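Transcriptional regulator, PadR family (Bacillus cereus, PDB 4ESB) probably binds operator DNA through a winged helix-turn-helix domain and regulates transcription as a dimeric member of the PadR family. Local coordinates at residues A[30-34]-A[35-39]; A[50-54]-A[55-59]; A[82-85]-A[86-90]. All coordinates share one frame; numbering follows the deposited sequence.

Contact 1 of 3, residues A[30-34]-A[35-39]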
ATOM      1  N   THR A  30       6.658 -18.870  -7.885  1.00 31.95           N
ATOM      2  CA  THR A  30       5.487 -19.645  -8.283  1.00 43.68           C
ATOM      3  C   THR A  30       4.352 -19.389  -7.300  1.00 46.02           C
ATOM      4  O   THR A  30       3.222 -19.115  -7.705  1.00 45.91           O
ATOM      5  CB  THR A  30       5.774 -21.161  -8.337  1.00 43.20           C
ATOM      6  OG1 THR A  30       6.685 -21.445  -9.404  1.00 49.56           O
ATOM      7  CG2 THR A  30       4.482 -21.940  -8.568  1.00 43.18           C
ATOM      8  N   LYS A  31       4.657 -19.471  -6.007  1.00 43.77           N
ATOM      9  CA  LYS A  31       3.657 -19.204  -4.978  1.00 45.81           C
ATOM     10  C   LYS A  31       3.133 -17.774  -5.096  1.00 42.87           C
ATOM     11  O   LYS A  31       1.934 -17.537  -4.974  1.00 46.43           O
ATOM     12  CB  LYS A  31       4.230 -19.437  -3.578  1.00 40.61           C
ATOM     13  CG  LYS A  31       4.454 -20.902  -3.224  1.00 39.94           C
ATOM     14  CD  LYS A  31       4.608 -21.077  -1.721  1.00 55.61           C
ATOM     15  CE  LYS A  31       5.192 -22.433  -1.352  1.00 49.14           C
ATOM     16  NZ  LYS A  31       4.264 -23.564  -1.631  1.00 58.04           N
ATOM     17  N   LEU A  32       4.033 -16.825  -5.342  1.00 41.31           N
ATOM     18  CA  LEU A  32       3.634 -15.430  -5.502  1.00 39.19           C
ATOM     19  C   LEU A  32       2.671 -15.293  -6.672  1.00 44.85           C
ATOM     20  O   LEU A  32       1.646 -14.623  -6.555  1.00 45.24           O
ATOM     21  CB  LEU A  32       4.856 -14.526  -5.708  1.00 41.76           C
ATOM     22  CG  LEU A  32       5.734 -14.241  -4.482  1.00 41.85           C
ATOM     23  CD1 LEU A  32       6.954 -13.426  -4.879  1.00 44.73           C
ATOM     24  CD2 LEU A  32       4.951 -13.514  -3.399  1.00 32.08           C
ATOM     25  N   ASN A  33       2.998 -15.929  -7.797  1.00 46.55           N
ATOM     26  CA  ASN A  33       2.119 -15.918  -8.965  1.00 50.31           C
ATOM     27  C   ASN A  33       0.730 -16.454  -8.641  1.00 44.79           C
ATOM     28  O   ASN A  33      -0.278 -15.842  -8.991  1.00 52.66           O
ATOM     29  CB  ASN A  33       2.712 -16.753 -10.102  1.00 49.28           C
ATOM     30  CG  ASN A  33       3.917 -16.100 -10.741  1.00 46.96           C
ATOM     31  OD1 ASN A  33       4.095 -14.883 -10.670  1.00 51.09           O
ATOM     32  ND2 ASN A  33       4.753 -16.907 -11.381  1.00 47.71           N
ATOM     33  N   LYS A  34       0.683 -17.600  -7.969  1.00 40.72           N
ATOM     34  CA  LYS A  34      -0.578 -18.300  -7.750  1.00 62.02           C
ATOM     35  C   LYS A  34      -1.396 -17.689  -6.610  1.00 68.67           C
ATOM     36  O   LYS A  34      -2.544 -18.074  -6.391  1.00 72.86           O
ATOM     37  CB  LYS A  34      -0.328 -19.791  -7.492  1.00 63.45           C
ATOM     38  CG  LYS A  34      -1.601 -20.610  -7.380  1.00 99.55           C
ATOM     39  CD  LYS A  34      -1.321 -22.097  -7.372  1.00113.57           C
ATOM     40  CE  LYS A  34      -2.613 -22.880  -7.253  1.00127.75           C
ATOM     41  NZ  LYS A  34      -2.387 -24.347  -7.227  1.00113.64           N
ATOM     42  N   HIS A  35      -0.809 -16.739  -5.889  1.00 63.92           N
ATOM     43  CA  HIS A  35      -1.556 -15.988  -4.883  1.00 53.15           C
ATOM     44  C   HIS A  35      -1.910 -14.588  -5.382  1.00 57.43           C
ATOM     45  O   HIS A  35      -2.422 -13.768  -4.622  1.00 56.40           O
ATOM     46  CB  HIS A  35      -0.791 -15.914  -3.558  1.00 50.76           C
ATOM     47  CG  HIS A  35      -0.914 -17.155  -2.727  1.00 65.43           C
ATOM     48  ND1 HIS A  35      -1.880 -17.306  -1.755  1.00 74.71           N
ATOM     49  CD2 HIS A  35      -0.200 -18.304  -2.732  1.00 72.76           C
ATOM     50  CE1 HIS A  35      -1.750 -18.494  -1.192  1.00 78.42           C
ATOM     51  NE2 HIS A  35      -0.740 -19.120  -1.765  1.00 79.31           N
ATOM     52  N   GLY A  36      -1.627 -14.322  -6.657  1.00 58.94           N
ATOM     53  CA  GLY A  36      -2.140 -13.137  -7.324  1.00 38.33           C
ATOM     54  C   GLY A  36      -1.129 -12.077  -7.730  1.00 57.42           C
ATOM     55  O   GLY A  36      -1.512 -11.057  -8.302  1.00 62.22           O
ATOM     56  N   PHE A  37       0.149 -12.295  -7.443  1.00 55.64           N
ATOM     57  CA  PHE A  37       1.189 -11.385  -7.920  1.00 59.84           C
ATOM     58  C   PHE A  37       1.624 -11.831  -9.311  1.00 56.68           C
ATOM     59  O   PHE A  37       2.720 -12.359  -9.492  1.00 61.95           O
ATOM     60  CB  PHE A  37       2.394 -11.374  -6.980  1.00 55.09           C
ATOM     61  CG  PHE A  37       2.106 -10.803  -5.620  1.00 59.35           C
ATOM     62  CD1 PHE A  37       1.504 -11.577  -4.638  1.00 54.25           C
ATOM     63  CD2 PHE A  37       2.449  -9.496  -5.318  1.00 58.08           C
ATOM     64  CE1 PHE A  37       1.244 -11.053  -3.384  1.00 45.75           C
ATOM     65  CE2 PHE A  37       2.192  -8.966  -4.065  1.00 61.43           C
ATOM     66  CZ  PHE A  37       1.590  -9.745  -3.098  1.00 54.09           C
ATOM     67  N   THR A  38       0.759 -11.608 -10.293  1.00 71.72           N
ATOM     68  CA  THR A  38       0.936 -12.188 -11.623  1.00 80.02           C
ATOM     69  C   THR A  38       2.140 -11.639 -12.388  1.00 67.00           C
ATOM     70  O   THR A  38       2.619 -12.270 -13.328  1.00 60.37           O
ATOM     71  CB  THR A  38      -0.327 -11.989 -12.485  1.00 72.64           C
ATOM     72  OG1 THR A  38      -0.647 -10.594 -12.558  1.00 70.97           O
ATOM     73  CG2 THR A  38      -1.506 -12.747 -11.886  1.00 62.67           C
ATOM     74  N   PHE A  39       2.630 -10.470 -11.991  1.00 66.07           N
ATOM     75  CA  PHE A  39       3.716  -9.826 -12.724  1.00 53.40           C
ATOM     76  C   PHE A  39       5.102 -10.283 -12.272  1.00 74.11           C
ATOM     77  O   PHE A  39       6.086 -10.036 -12.969  1.00 65.27           O
ATOM     78  CB  PHE A  39       3.627  -8.306 -12.583  1.00 71.81           C
ATOM     79  CG  PHE A  39       4.216  -7.784 -11.307  1.00 88.38           C
ATOM     80  CD1 PHE A  39       5.551  -7.413 -11.246  1.00 94.48           C
ATOM     81  CD2 PHE A  39       3.439  -7.670 -10.165  1.00 68.19           C
ATOM     82  CE1 PHE A  39       6.098  -6.933 -10.070  1.00104.34           C
ATOM     83  CE2 PHE A  39       3.980  -7.192  -8.988  1.00 90.21           C
ATOM     84  CZ  PHE A  39       5.311  -6.823  -8.938  1.00 92.70           C
TER

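Contact 2 of 3, residues A[50-54]-A[55-59]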
ATOM      1  N   LEU A  50      18.214 -10.106  -3.165  1.00 49.90           N
ATOM      2  CA  LEU A  50      19.612  -9.834  -2.855  1.00 50.57           C
ATOM      3  C   LEU A  50      19.704  -8.793  -1.754  1.00 49.95           C
ATOM      4  O   LEU A  50      20.594  -8.834  -0.906  1.00 50.55           O
ATOM      5  CB  LEU A  50      20.349  -9.320  -4.093  1.00 41.71           C
ATOM      6  CG  LEU A  50      20.714 -10.328  -5.183  1.00 51.91           C
ATOM      7  CD1 LEU A  50      21.242  -9.594  -6.405  1.00 35.85           C
ATOM      8  CD2 LEU A  50      21.739 -11.329  -4.673  1.00 34.68           C
ATOM      9  N   ARG A  51      18.768  -7.852  -1.780  1.00 45.37           N
ATOM     10  CA  ARG A  51      18.770  -6.741  -0.847  1.00 54.60           C
ATOM     11  C   ARG A  51      18.222  -7.173   0.509  1.00 57.32           C
ATOM     12  O   ARG A  51      18.757  -6.792   1.549  1.00 65.52           O
ATOM     13  CB  ARG A  51      17.947  -5.589  -1.424  1.00 55.39           C
ATOM     14  CG  ARG A  51      17.945  -4.334  -0.578  1.00 75.27           C
ATOM     15  CD  ARG A  51      17.382  -3.156  -1.357  1.00 78.38           C
ATOM     16  NE  ARG A  51      15.923  -3.188  -1.428  1.00 90.39           N
ATOM     17  CZ  ARG A  51      15.115  -2.748  -0.466  1.00 94.23           C
ATOM     18  NH1 ARG A  51      15.615  -2.243   0.655  1.00 90.08           N
ATOM     19  NH2 ARG A  51      13.801  -2.818  -0.623  1.00 76.56           N
ATOM     20  N   MET A  52      17.168  -7.981   0.497  1.00 48.71           N
ATOM     21  CA  MET A  52      16.595  -8.495   1.734  1.00 45.93           C
ATOM     22  C   MET A  52      17.624  -9.341   2.477  1.00 54.41           C
ATOM     23  O   MET A  52      17.610  -9.409   3.706  1.00 46.93           O
ATOM     24  CB  MET A  52      15.334  -9.313   1.447  1.00 40.86           C
ATOM     25  CG  MET A  52      14.150  -8.475   0.976  1.00 47.40           C
ATOM     26  SD  MET A  52      12.690  -9.455   0.577  1.00 42.69           S
ATOM     27  CE  MET A  52      12.241 -10.079   2.194  1.00 44.04           C
ATOM     28  N   GLN A  53      18.522  -9.974   1.728  1.00 42.48           N
ATOM     29  CA  GLN A  53      19.613 -10.736   2.322  1.00 46.42           C
ATOM     30  C   GLN A  53      20.663  -9.809   2.918  1.00 58.01           C
ATOM     31  O   GLN A  53      21.163 -10.043   4.018  1.00 55.28           O
ATOM     32  CB  GLN A  53      20.278 -11.625   1.275  1.00 36.72           C
ATOM     33  CG  GLN A  53      19.546 -12.920   0.986  1.00 48.66           C
ATOM     34  CD  GLN A  53      20.151 -13.668  -0.179  1.00 44.34           C
ATOM     35  OE1 GLN A  53      21.016 -14.525  -0.002  1.00 47.32           O
ATOM     36  NE2 GLN A  53      19.705 -13.339  -1.385  1.00 44.65           N
ATOM     37  N   LYS A  54      20.998  -8.755   2.185  1.00 60.41           N
ATOM     38  CA  LYS A  54      22.031  -7.829   2.619  1.00 66.13           C
ATOM     39  C   LYS A  54      21.578  -7.080   3.865  1.00 70.40           C
ATOM     40  O   LYS A  54      22.400  -6.630   4.660  1.00 53.74           O
ATOM     41  CB  LYS A  54      22.375  -6.850   1.495  1.00 57.61           C
ATOM     42  CG  LYS A  54      23.596  -5.976   1.762  1.00 92.25           C
ATOM     43  CD  LYS A  54      23.942  -5.118   0.552  1.00 97.88           C
ATOM     44  CE  LYS A  54      22.848  -4.107   0.235  1.00111.33           C
ATOM     45  NZ  LYS A  54      22.675  -3.111   1.327  1.00104.88           N
ATOM     46  N   GLU A  55      20.266  -6.954   4.038  1.00 58.50           N
ATOM     47  CA  GLU A  55      19.724  -6.320   5.231  1.00 45.74           C
ATOM     48  C   GLU A  55      19.391  -7.357   6.302  1.00 41.40           C
ATOM     49  O   GLU A  55      18.836  -7.024   7.346  1.00 53.19           O
ATOM     50  CB  GLU A  55      18.482  -5.507   4.880  1.00 45.15           C
ATOM     51  CG  GLU A  55      18.674  -4.555   3.710  1.00 59.59           C
ATOM     52  CD  GLU A  55      17.412  -3.782   3.399  1.00 80.66           C
ATOM     53  OE1 GLU A  55      16.332  -4.217   3.850  1.00 76.24           O
ATOM     54  OE2 GLU A  55      17.500  -2.746   2.708  1.00 76.91           O
ATOM     55  N   LYS A  56      19.725  -8.613   6.026  1.00 49.89           N
ATOM     56  CA  LYS A  56      19.635  -9.677   7.018  1.00 48.60           C
ATOM     57  C   LYS A  56      18.197  -9.979   7.436  1.00 46.10           C
ATOM     58  O   LYS A  56      17.947 -10.376   8.576  1.00 42.22           O
ATOM     59  CB  LYS A  56      20.474  -9.311   8.245  1.00 52.15           C
ATOM     60  CG  LYS A  56      21.918  -8.945   7.908  1.00 66.35           C
ATOM     61  CD  LYS A  56      22.866 -10.100   8.187  1.00 77.05           C
ATOM     62  CE  LYS A  56      24.085 -10.056   7.278  1.00 93.27           C
ATOM     63  NZ  LYS A  56      24.581 -11.427   6.973  1.00 75.12           N
ATOM     64  N   LEU A  57      17.255  -9.798   6.514  1.00 45.90           N
ATOM     65  CA  LEU A  57      15.859 -10.134   6.773  1.00 38.08           C
ATOM     66  C   LEU A  57      15.615 -11.600   6.456  1.00 37.93           C
ATOM     67  O   LEU A  57      14.800 -12.260   7.097  1.00 41.20           O
ATOM     68  CB  LEU A  57      14.932  -9.271   5.920  1.00 48.34           C
ATOM     69  CG  LEU A  57      15.045  -7.762   6.120  1.00 51.80           C
ATOM     70  CD1 LEU A  57      14.049  -7.050   5.226  1.00 48.84           C
ATOM     71  CD2 LEU A  57      14.829  -7.387   7.578  1.00 46.63           C
ATOM     72  N   ILE A  58      16.323 -12.101   5.451  1.00 43.51           N
ATOM     73  CA  ILE A  58      16.247 -13.506   5.081  1.00 38.85           C
ATOM     74  C   ILE A  58      17.653 -14.021   4.831  1.00 34.28           C
ATOM     75  O   ILE A  58      18.597 -13.244   4.697  1.00 41.49           O
ATOM     76  CB  ILE A  58      15.381 -13.719   3.824  1.00 42.03           C
ATOM     77  CG1 ILE A  58      16.030 -13.054   2.609  1.00 43.47           C
ATOM     78  CG2 ILE A  58      13.978 -13.166   4.053  1.00 35.63           C
ATOM     79  CD1 ILE A  58      15.282 -13.282   1.311  1.00 49.81           C
ATOM     80  N   GLU A  59      17.790 -15.338   4.771  1.00 44.41           N
ATOM     81  CA  GLU A  59      19.095 -15.960   4.612  1.00 43.15           C
ATOM     82  C   GLU A  59      18.961 -17.263   3.842  1.00 41.97           C
ATOM     83  O   GLU A  59      18.118 -18.098   4.164  1.00 47.24           O
ATOM     84  CB  GLU A  59      19.717 -16.226   5.982  1.00 37.58           C
ATOM     85  CG  GLU A  59      21.076 -16.892   5.929  1.00 45.01           C
ATOM     86  CD  GLU A  59      21.532 -17.396   7.290  1.00 52.12           C
ATOM     87  OE1 GLU A  59      20.893 -17.037   8.300  1.00 53.21           O
ATOM     88  OE2 GLU A  59      22.520 -18.158   7.351  1.00 46.61           O
TER

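Contact 3 of 3, residues A[82-85]-A[86-90]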
ATOM      1  N   GLU A  82      10.679  -9.787  13.117  1.00 44.96           N
ATOM      2  CA  GLU A  82      10.267  -8.553  13.777  1.00 55.87           C
ATOM      3  C   GLU A  82       9.581  -7.648  12.766  1.00 50.12           C
ATOM      4  O   GLU A  82       8.513  -7.093  13.020  1.00 52.00           O
ATOM      5  CB  GLU A  82      11.478  -7.824  14.362  1.00 46.27           C
ATOM      6  CG  GLU A  82      11.871  -8.271  15.754  1.00 59.13           C
ATOM      7  CD  GLU A  82      13.251  -7.778  16.151  1.00 79.12           C
ATOM      8  OE1 GLU A  82      13.819  -6.944  15.413  1.00 55.21           O
ATOM      9  OE2 GLU A  82      13.769  -8.228  17.196  1.00 72.83           O
ATOM     10  N   GLN A  83      10.217  -7.513  11.609  1.00 47.70           N
ATOM     11  CA  GLN A  83       9.746  -6.617  10.566  1.00 51.27           C
ATOM     12  C   GLN A  83       8.464  -7.146   9.932  1.00 47.87           C
ATOM     13  O   GLN A  83       7.608  -6.371   9.508  1.00 42.74           O
ATOM     14  CB  GLN A  83      10.833  -6.438   9.505  1.00 47.76           C
ATOM     15  CG  GLN A  83      10.556  -5.330   8.500  1.00 71.36           C
ATOM     16  CD  GLN A  83      11.794  -4.938   7.713  1.00 84.82           C
ATOM     17  OE1 GLN A  83      12.884  -4.815   8.275  1.00 74.46           O
ATOM     18  NE2 GLN A  83      11.633  -4.745   6.407  1.00 71.27           N
ATOM     19  N   LEU A  84       8.333  -8.467   9.875  1.00 39.39           N
ATOM     20  CA  LEU A  84       7.112  -9.087   9.379  1.00 37.67           C
ATOM     21  C   LEU A  84       5.933  -8.716  10.271  1.00 40.52           C
ATOM     22  O   LEU A  84       4.833  -8.459   9.782  1.00 46.01           O
ATOM     23  CB  LEU A  84       7.268 -10.608   9.307  1.00 37.46           C
ATOM     24  CG  LEU A  84       5.995 -11.399   8.989  1.00 36.53           C
ATOM     25  CD1 LEU A  84       5.415 -10.987   7.640  1.00 43.06           C
ATOM     26  CD2 LEU A  84       6.275 -12.892   9.017  1.00 40.90           C
ATOM     27  N   GLU A  85       6.164  -8.681  11.580  1.00 48.36           N
ATOM     28  CA  GLU A  85       5.113  -8.314  12.524  1.00 47.80           C
ATOM     29  C   GLU A  85       4.727  -6.851  12.346  1.00 44.83           C
ATOM     30  O   GLU A  85       3.549  -6.500  12.410  1.00 48.96           O
ATOM     31  CB  GLU A  85       5.556  -8.572  13.967  1.00 52.73           C
ATOM     32  CG  GLU A  85       5.766 -10.044  14.299  1.00 71.04           C
ATOM     33  CD  GLU A  85       4.608 -10.913  13.848  1.00 86.95           C
ATOM     34  OE1 GLU A  85       3.497 -10.757  14.401  1.00 76.27           O
ATOM     35  OE2 GLU A  85       4.803 -11.748  12.936  1.00 60.56           O
ATOM     36  N   GLU A  86       5.722  -5.998  12.125  1.00 40.21           N
ATOM     37  CA  GLU A  86       5.465  -4.593  11.830  1.00 44.99           C
ATOM     38  C   GLU A  86       4.589  -4.467  10.585  1.00 49.91           C
ATOM     39  O   GLU A  86       3.645  -3.678  10.561  1.00 48.93           O
ATOM     40  CB  GLU A  86       6.777  -3.837  11.622  1.00 51.88           C
ATOM     41  CG  GLU A  86       7.646  -3.746  12.865  1.00 72.46           C
ATOM     42  CD  GLU A  86       9.038  -3.227  12.561  1.00 89.45           C
ATOM     43  OE1 GLU A  86       9.280  -2.809  11.408  1.00 78.23           O
ATOM     44  OE2 GLU A  86       9.891  -3.235  13.475  1.00 71.75           O
ATOM     45  N   PHE A  87       4.900  -5.249   9.554  1.00 47.18           N
ATOM     46  CA  PHE A  87       4.134  -5.211   8.310  1.00 43.28           C
ATOM     47  C   PHE A  87       2.690  -5.659   8.518  1.00 40.89           C
ATOM     48  O   PHE A  87       1.761  -5.040   8.000  1.00 40.20           O
ATOM     49  CB  PHE A  87       4.795  -6.079   7.238  1.00 39.62           C
ATOM     50  CG  PHE A  87       3.945  -6.276   6.015  1.00 49.23           C
ATOM     51  CD1 PHE A  87       3.795  -5.254   5.093  1.00 47.61           C
ATOM     52  CD2 PHE A  87       3.293  -7.477   5.791  1.00 46.53           C
ATOM     53  CE1 PHE A  87       3.012  -5.425   3.969  1.00 43.15           C
ATOM     54  CE2 PHE A  87       2.507  -7.656   4.667  1.00 44.62           C
ATOM     55  CZ  PHE A  87       2.367  -6.628   3.755  1.00 46.66           C
ATOM     56  N   LYS A  88       2.502  -6.739   9.272  1.00 40.78           N
ATOM     57  CA  LYS A  88       1.164  -7.255   9.540  1.00 46.72           C
ATOM     58  C   LYS A  88       0.315  -6.226  10.270  1.00 51.07           C
ATOM     59  O   LYS A  88      -0.881  -6.098  10.007  1.00 49.88           O
ATOM     60  CB  LYS A  88       1.236  -8.546  10.357  1.00 41.71           C
ATOM     61  CG  LYS A  88       1.805  -9.716   9.580  1.00 50.25           C
ATOM     62  CD  LYS A  88       1.866 -10.987  10.416  1.00 66.34           C
ATOM     63  CE  LYS A  88       2.412 -12.152   9.597  1.00 87.98           C
ATOM     64  NZ  LYS A  88       2.567 -13.408  10.386  1.00 74.98           N
ATOM     65  N   GLN A  89       0.935  -5.490  11.186  1.00 44.70           N
ATOM     66  CA  GLN A  89       0.221  -4.484  11.958  1.00 54.25           C
ATOM     67  C   GLN A  89      -0.138  -3.297  11.081  1.00 46.70           C
ATOM     68  O   GLN A  89      -1.291  -2.872  11.043  1.00 45.90           O
ATOM     69  CB  GLN A  89       1.063  -4.034  13.151  1.00 53.62           C
ATOM     70  CG  GLN A  89       1.028  -5.018  14.303  1.00 77.41           C
ATOM     71  CD  GLN A  89       2.184  -4.834  15.264  1.00102.57           C
ATOM     72  OE1 GLN A  89       2.803  -3.770  15.315  1.00 89.31           O
ATOM     73  NE2 GLN A  89       2.488  -5.878  16.027  1.00 76.10           N
ATOM     74  N   SER A  90       0.853  -2.764  10.373  1.00 35.45           N
ATOM     75  CA  SER A  90       0.619  -1.650   9.464  1.00 45.12           C
ATOM     76  C   SER A  90      -0.447  -2.018   8.437  1.00 50.44           C
ATOM     77  O   SER A  90      -1.361  -1.235   8.180  1.00 51.92           O
ATOM     78  CB  SER A  90       1.909  -1.256   8.739  1.00 44.95           C
ATOM     79  OG  SER A  90       2.986  -1.090   9.644  1.00 67.58           O
TER

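Contact 1 of 3, residues A[30-34]-A[35-39]
Phe37 folds back over the last turn of helix 25-34 and sets its ring beside Leu32. The two side chains meet at an oblique angle, with CD2 of Leu32 4.1 Å from CD1 of Phe37. The ring also turns its edge to the backbone, since Leu32 O lies near the ring plane, 3.6 Å from Phe37 CD1. In Phe37 CG stands beside its own backbone N (chi1 -66°), which keeps the ring on the same side as the amide that donates to Leu32 O; that bond measures 2.9 Å from Phe37 N. On the other flank His35 likewise presents an edge: its CD2 is 3.2 Å from Lys31 O, close to the imidazole plane. Between these two rings Gly36 makes the reversal with a positive phi (113°), a backbone angle that suits glycine. Gly36 N reaches Asn33 O at 3.1 Å, from above the carbonyl plane. Helix 10-20 packs on the apolar pair, Ile14 and Ile17 touching Leu32 and Cys13 touching Phe37, while Leu101 of the second subunit packs on His35. The paired bonds Phe37 N to Leu32 O and Gly36 N to Asn33 O, with positive phi at Gly36, define a Schellman motif ending the helix.

Contact 2 of 3, residues A[50-54]-A[55-59]
Glu55 runs back along the last turn of helix 42-54 to meet Arg51. CB rests 3.6 Å from Arg51 O, and CG comes nearer to the same oxygen; this carbonyl also accepts Glu55 N, at 2.9 Å. CG stands beside the backbone N (chi1 -50°) and the chain is extended beyond it, which carries the carboxylate past the carbonyl to the arginine. There CD is 3.6 Å from Arg51 NH1. OE2 lies 2.8 Å from Arg51 NH1, near the guanidinium plane at its edge, while OE1 stays farther from that nitrogen, at 3.8 Å. The carboxylate plane is turned 81° from that of the guanidinium, and the N-H points poorly (120°), making this a salt bridge with a weak hydrogen bond. Arg51 has a second, long and weak ion pair with Glu11. Away from this charged pair, Ile58 CD1 packs against Met52 CB at 4.0 Å, and Leu15 of helix 10-20 touches both residues. Lys56, with positive phi, turns the chain between the two patches: Lys56 N bonds to Gln53 O at 2.9 Å, and Leu57 N to Met52 O at the same length. These bonds form a Schellman motif, here leading from helix 42-54 into strand 58-64 of the winged helix-turn-helix fold.

Contact 3 of 3, residues A[82-85]-A[86-90]
Leu84 and Lys88, one turn apart, make the close-packed part of this contact. The lysine is extended beyond CG, and its methylene CE lies against the leucine branch point, 3.7 Å from Leu84 CG. Lower on the same chain, Lys88 CG lies 3.3 Å from Leu84 O, the carbonyl that receives Lys88 N at 2.9 Å. Leu84 is buried: Tyr16 and Ser19 of helix 10-20 pack on it, and Tyr16 also touches Lys88. Phe87 stays farther from the leucine, its CD2 being 4.5 Å from Leu84 CD1; with CG anti to the backbone N (chi1 170°), the ring extends off to the side of the leucine. It also packs on Val9 and on Met5 of the second subunit. Toward that subunit too, Ser90 OG has a weak bond to Gln4 of the second subunit; Glu86 O accepts both the amide and the hydroxyl of Ser90, the latter from above the carbonyl plane. The four successive i to i+4 backbone bonds from Glu82 O through Glu85 O are those of a regular alpha-helix, within the long C-terminal helix 78-101 that follows the wing strands.

The solvent side, at Glu85 and Glu86, is looser. Glu85 bends at chi2 (-48°) toward Lys88, yet OE2 remains 3.8 Å from Lys88 NZ, a long salt bridge. Glu86 merely skirts the partly exposed Gln83, Glu86 OE1 being 4.1 Å from Gln83 CG, with amide and carboxylate planes only 8° apart.

Along the chain the contacts come in series: contact 1 closes helix 25-34, contact 2 joins helix 42-54 to strand 58-64, and contact 3 lies within helix 78-101. Contact 1 is about 21 Å, centre to centre, from each of the others, across the chain's centre, and touches neither. Contacts 2 and 3 are about 16 Å apart between centres and meet where Leu57 CD2 packs 3.3 Å from Gln83 OE1, bringing the start of the wing against the C-terminal helix. Helix 10-20 reaches all three, while contacts 1 and 3 also touch the second subunit. This is consistent with a winged helix-turn-helix core joined to the dimer interface through helix 78-101 and the end of helix 25-34.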